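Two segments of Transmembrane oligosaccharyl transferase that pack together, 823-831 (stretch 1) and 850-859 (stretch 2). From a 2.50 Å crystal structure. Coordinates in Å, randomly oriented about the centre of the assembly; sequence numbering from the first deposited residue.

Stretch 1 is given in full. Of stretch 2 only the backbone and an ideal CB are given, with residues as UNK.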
# COMPACT_ATOMS: atom_id res chain seq x y z
N VAL A 823 -6.16 7.93 -38.76
CA VAL A 823 -5.07 8.42 -37.93
C VAL A 823 -4.17 7.25 -37.51
O VAL A 823 -4.64 6.32 -36.85
CB VAL A 823 -5.62 9.18 -36.70
CG1 VAL A 823 -4.53 9.98 -35.98
CG2 VAL A 823 -6.73 10.12 -37.13
N LEU A 824 -2.90 7.30 -37.90
CA LEU A 824 -1.94 6.22 -37.64
C LEU A 824 -0.89 6.68 -36.61
O LEU A 824 -0.35 7.78 -36.72
CB LEU A 824 -1.25 5.80 -38.94
CG LEU A 824 -2.17 5.53 -40.14
CD1 LEU A 824 -1.39 5.14 -41.39
CD2 LEU A 824 -3.18 4.46 -39.80
N PRO A 825 -0.61 5.83 -35.60
CA PRO A 825 0.32 6.23 -34.54
C PRO A 825 1.74 5.67 -34.68
O PRO A 825 2.62 6.09 -33.93
CB PRO A 825 -0.33 5.64 -33.28
CG PRO A 825 -0.97 4.37 -33.79
CD PRO A 825 -1.34 4.60 -35.25
N TYR A 826 1.97 4.72 -35.59
CA TYR A 826 3.32 4.17 -35.72
C TYR A 826 4.10 4.86 -36.83
O TYR A 826 3.57 5.10 -37.91
CB TYR A 826 3.28 2.65 -35.94
CG TYR A 826 2.93 1.85 -34.70
CD1 TYR A 826 3.86 1.66 -33.68
CD2 TYR A 826 1.67 1.26 -34.56
CE1 TYR A 826 3.55 0.91 -32.55
CE2 TYR A 826 1.36 0.51 -33.44
CZ TYR A 826 2.30 0.34 -32.45
OH TYR A 826 1.97 -0.39 -31.34
N SER A 827 5.37 5.17 -36.56
CA SER A 827 6.25 5.74 -37.59
C SER A 827 7.39 4.78 -37.87
O SER A 827 7.63 3.83 -37.11
CB SER A 827 6.81 7.09 -37.16
OG SER A 827 7.73 6.95 -36.09
N HIS A 828 8.10 5.03 -38.96
CA HIS A 828 9.16 4.11 -39.37
C HIS A 828 10.56 4.59 -39.00
O HIS A 828 11.55 3.92 -39.30
CB HIS A 828 9.00 3.75 -40.85
CG HIS A 828 7.84 2.83 -41.10
ND1 HIS A 828 6.55 3.29 -41.28
CD2 HIS A 828 7.77 1.48 -41.16
CE1 HIS A 828 5.74 2.26 -41.45
NE2 HIS A 828 6.46 1.15 -41.39
N ASN A 829 10.65 5.72 -38.29
CA ASN A 829 11.95 6.22 -37.86
C ASN A 829 12.01 6.63 -36.39
O ASN A 829 12.91 7.36 -35.99
CB ASN A 829 12.41 7.38 -38.75
CG ASN A 829 11.39 8.51 -38.82
OD1 ASN A 829 10.18 8.28 -38.76
ND2 ASN A 829 11.88 9.75 -38.95
N SER A 830 11.06 6.17 -35.58
CA SER A 830 11.10 6.46 -34.14
C SER A 830 12.22 5.68 -33.46
O SER A 830 12.60 4.59 -33.89
CB SER A 830 9.75 6.19 -33.47
OG SER A 830 9.41 4.82 -33.53
N ASP A 831 12.78 6.24 -32.40
CA ASP A 831 13.91 5.60 -31.73
C ASP A 831 13.48 4.52 -30.73
O ASP A 831 14.29 4.01 -29.95
CB ASP A 831 14.83 6.66 -31.10
CG ASP A 831 15.67 7.39 -32.14
OD1 ASP A 831 15.34 7.32 -33.34
OD2 ASP A 831 16.67 8.03 -31.76
N UNK A 850 0.66 1.39 -49.99
CA UNK A 850 1.81 1.04 -49.19
C UNK A 850 2.45 2.34 -48.69
O UNK A 850 3.30 2.92 -49.37
CB UNK A 850 2.80 0.19 -49.99
N UNK A 851 2.03 2.79 -47.51
CA UNK A 851 2.51 4.05 -46.93
C UNK A 851 3.62 3.81 -45.92
O UNK A 851 3.57 2.87 -45.12
CB UNK A 851 1.36 4.80 -46.26
N UNK A 852 4.61 4.70 -45.93
CA UNK A 852 5.53 4.78 -44.80
C UNK A 852 5.32 6.15 -44.15
O UNK A 852 5.15 7.16 -44.85
CB UNK A 852 6.98 4.58 -45.24
N UNK A 853 5.30 6.17 -42.82
CA UNK A 853 5.03 7.38 -42.05
C UNK A 853 6.29 7.78 -41.28
O UNK A 853 7.01 6.91 -40.80
CB UNK A 853 3.85 7.17 -41.10
N UNK A 854 6.54 9.08 -41.16
CA UNK A 854 7.69 9.55 -40.40
C UNK A 854 7.30 10.15 -39.04
O UNK A 854 6.17 10.63 -38.85
CB UNK A 854 8.46 10.59 -41.22
N UNK A 855 8.24 10.08 -38.10
CA UNK A 855 8.02 10.48 -36.72
C UNK A 855 7.41 11.87 -36.58
O UNK A 855 6.55 12.10 -35.72
CB UNK A 855 9.34 10.43 -35.96
N UNK A 856 7.83 12.80 -37.44
CA UNK A 856 7.38 14.18 -37.33
C UNK A 856 5.91 14.29 -37.74
O UNK A 856 5.15 15.06 -37.14
CB UNK A 856 8.25 15.10 -38.19
N UNK A 857 5.52 13.52 -38.74
CA UNK A 857 4.13 13.47 -39.18
C UNK A 857 3.23 12.96 -38.06
O UNK A 857 2.13 13.47 -37.84
CB UNK A 857 3.99 12.58 -40.42
N UNK A 858 3.71 11.94 -37.35
CA UNK A 858 3.01 11.39 -36.20
C UNK A 858 2.99 12.35 -35.00
O UNK A 858 1.95 12.53 -34.35
CB UNK A 858 3.66 10.07 -35.79
N UNK A 859 4.14 12.97 -34.71
CA UNK A 859 4.24 13.86 -33.55
C UNK A 859 3.45 15.17 -33.69
O UNK A 859 2.98 15.73 -32.70
CB UNK A 859 5.71 14.19 -33.30

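Position 850 has an extended backbone and nothing of stretch 1 within 5.5 Å of its ideal CB, so stretch 1 leaves the choice open; the residue is Glu850, which makes no contact here. At 851 the CB also lies beyond 5.5 Å of stretch 1 and points sideways, yet Leu824 CD1 lies within range of a longer chain. A branched or long apolar residue would profit. Ile851 does so: its CD1 comes 4.3 Å from Leu824 CD1.

Position 852 remains extended, its CB sideways and 4.2 Å from His828 ND1. Small or polar side chains would suit. Thr852 lies beside the imidazole without hydrogen bonding to it.

At 853 the backbone does much of the work. Its carbonyl accepts a hydrogen bond from the main chain of stretch 1, His828 N to O of 853 at 2.8 Å, and its amide makes a weak one to the ring, N of 853 to His828 ND1 at 3.5 Å. The CB sits 3.8 Å from Tyr826 O. Farther along, the end of Leu824 favours an aliphatic chain such as valine, leucine or isoleucine. The residue is Ile853, whose CG1 lies 4.3 Å from Leu824 CD1.

Position 854 directs CB away overall, although it passes 3.8 Å from Asn829 OD1. With a psi of 154° just before helical angles begin, it is an N-cap, where serine, threonine, aspartate or asparagine are common. Tyr854 is found instead.

At 855 the free amide of the first helical turn meets an acceptor from stretch 1: N of 855 donates to Asn829 OD1 at 2.7 Å. The CB, sideways, is 3.8 Å from Ser827 OG, a hydroxyl that invites a polar partner; aspartate, glutamate, asparagine or glutamine would be plausible. Glu855, with chi1 t and chi2 p, takes the hydrogen bond from Ser827 OG to its OE1 at 2.8 Å.

Positions 856 and 857 turn sideways with nothing of stretch 1 within 5.5 Å of either ideal CB, so polar helix formers would serve; they are Ser856 and Gln857, whose OE1 accepts a hydrogen bond from Tyr854 N at 3.0 Å.

Position 858 points toward stretch 1, its CB 4.5 Å from both Pro825 O and Ser827 CB. A compact residue fits, alanine, valine or threonine. Val858 places CG1 3.6 Å from Pro825 O and CG2 3.7 Å from Leu824 O.

Position 859 is out of reach and unconstrained by stretch 1; Gln859 NE2 donates to Glu855 OE2 at 3.1 Å.

Stretch 2 (850-859) EITIYESQVQ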
# COMPACT_ATOMS: atom_id res chain seq x y z
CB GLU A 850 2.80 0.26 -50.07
CG GLU A 850 3.70 -0.72 -49.35
CD GLU A 850 3.18 -2.14 -49.42
OE1 GLU A 850 1.99 -2.32 -49.78
OE2 GLU A 850 3.95 -3.08 -49.11
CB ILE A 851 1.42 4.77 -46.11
CG1 ILE A 851 0.01 4.38 -46.55
CG2 ILE A 851 1.62 6.29 -46.11
CD1 ILE A 851 -1.06 4.97 -45.66
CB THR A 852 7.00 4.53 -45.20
OG1 THR A 852 7.73 5.76 -45.18
CG2 THR A 852 7.06 3.88 -46.59
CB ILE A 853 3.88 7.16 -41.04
CG1 ILE A 853 2.59 6.76 -41.77
CG2 ILE A 853 3.63 8.40 -40.20
CD1 ILE A 853 2.01 7.87 -42.61
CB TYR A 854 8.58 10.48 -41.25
CG TYR A 854 9.09 9.75 -42.47
CD1 TYR A 854 10.20 8.92 -42.40
CD2 TYR A 854 8.42 9.84 -43.69
CE1 TYR A 854 10.66 8.22 -43.51
CE2 TYR A 854 8.87 9.14 -44.81
CZ TYR A 854 9.99 8.33 -44.71
OH TYR A 854 10.45 7.64 -45.81
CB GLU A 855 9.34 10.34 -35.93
CG GLU A 855 9.29 10.82 -34.48
CD GLU A 855 8.50 9.89 -33.57
OE1 GLU A 855 7.90 8.91 -34.08
OE2 GLU A 855 8.50 10.14 -32.34
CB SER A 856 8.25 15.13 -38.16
OG SER A 856 8.02 14.94 -39.54
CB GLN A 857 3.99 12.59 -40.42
CG GLN A 857 5.02 12.91 -41.52
CD GLN A 857 4.76 12.18 -42.82
OE1 GLN A 857 5.04 10.98 -42.94
NE2 GLN A 857 4.22 12.89 -43.80
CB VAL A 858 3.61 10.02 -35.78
CG1 VAL A 858 3.23 9.66 -34.35
CG2 VAL A 858 3.17 8.93 -36.72
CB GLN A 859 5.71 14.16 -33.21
CG GLN A 859 6.45 13.01 -32.51
CD GLN A 859 5.99 12.76 -31.07
OE1 GLN A 859 5.18 13.52 -30.52
NE2 GLN A 859 6.52 11.70 -30.46
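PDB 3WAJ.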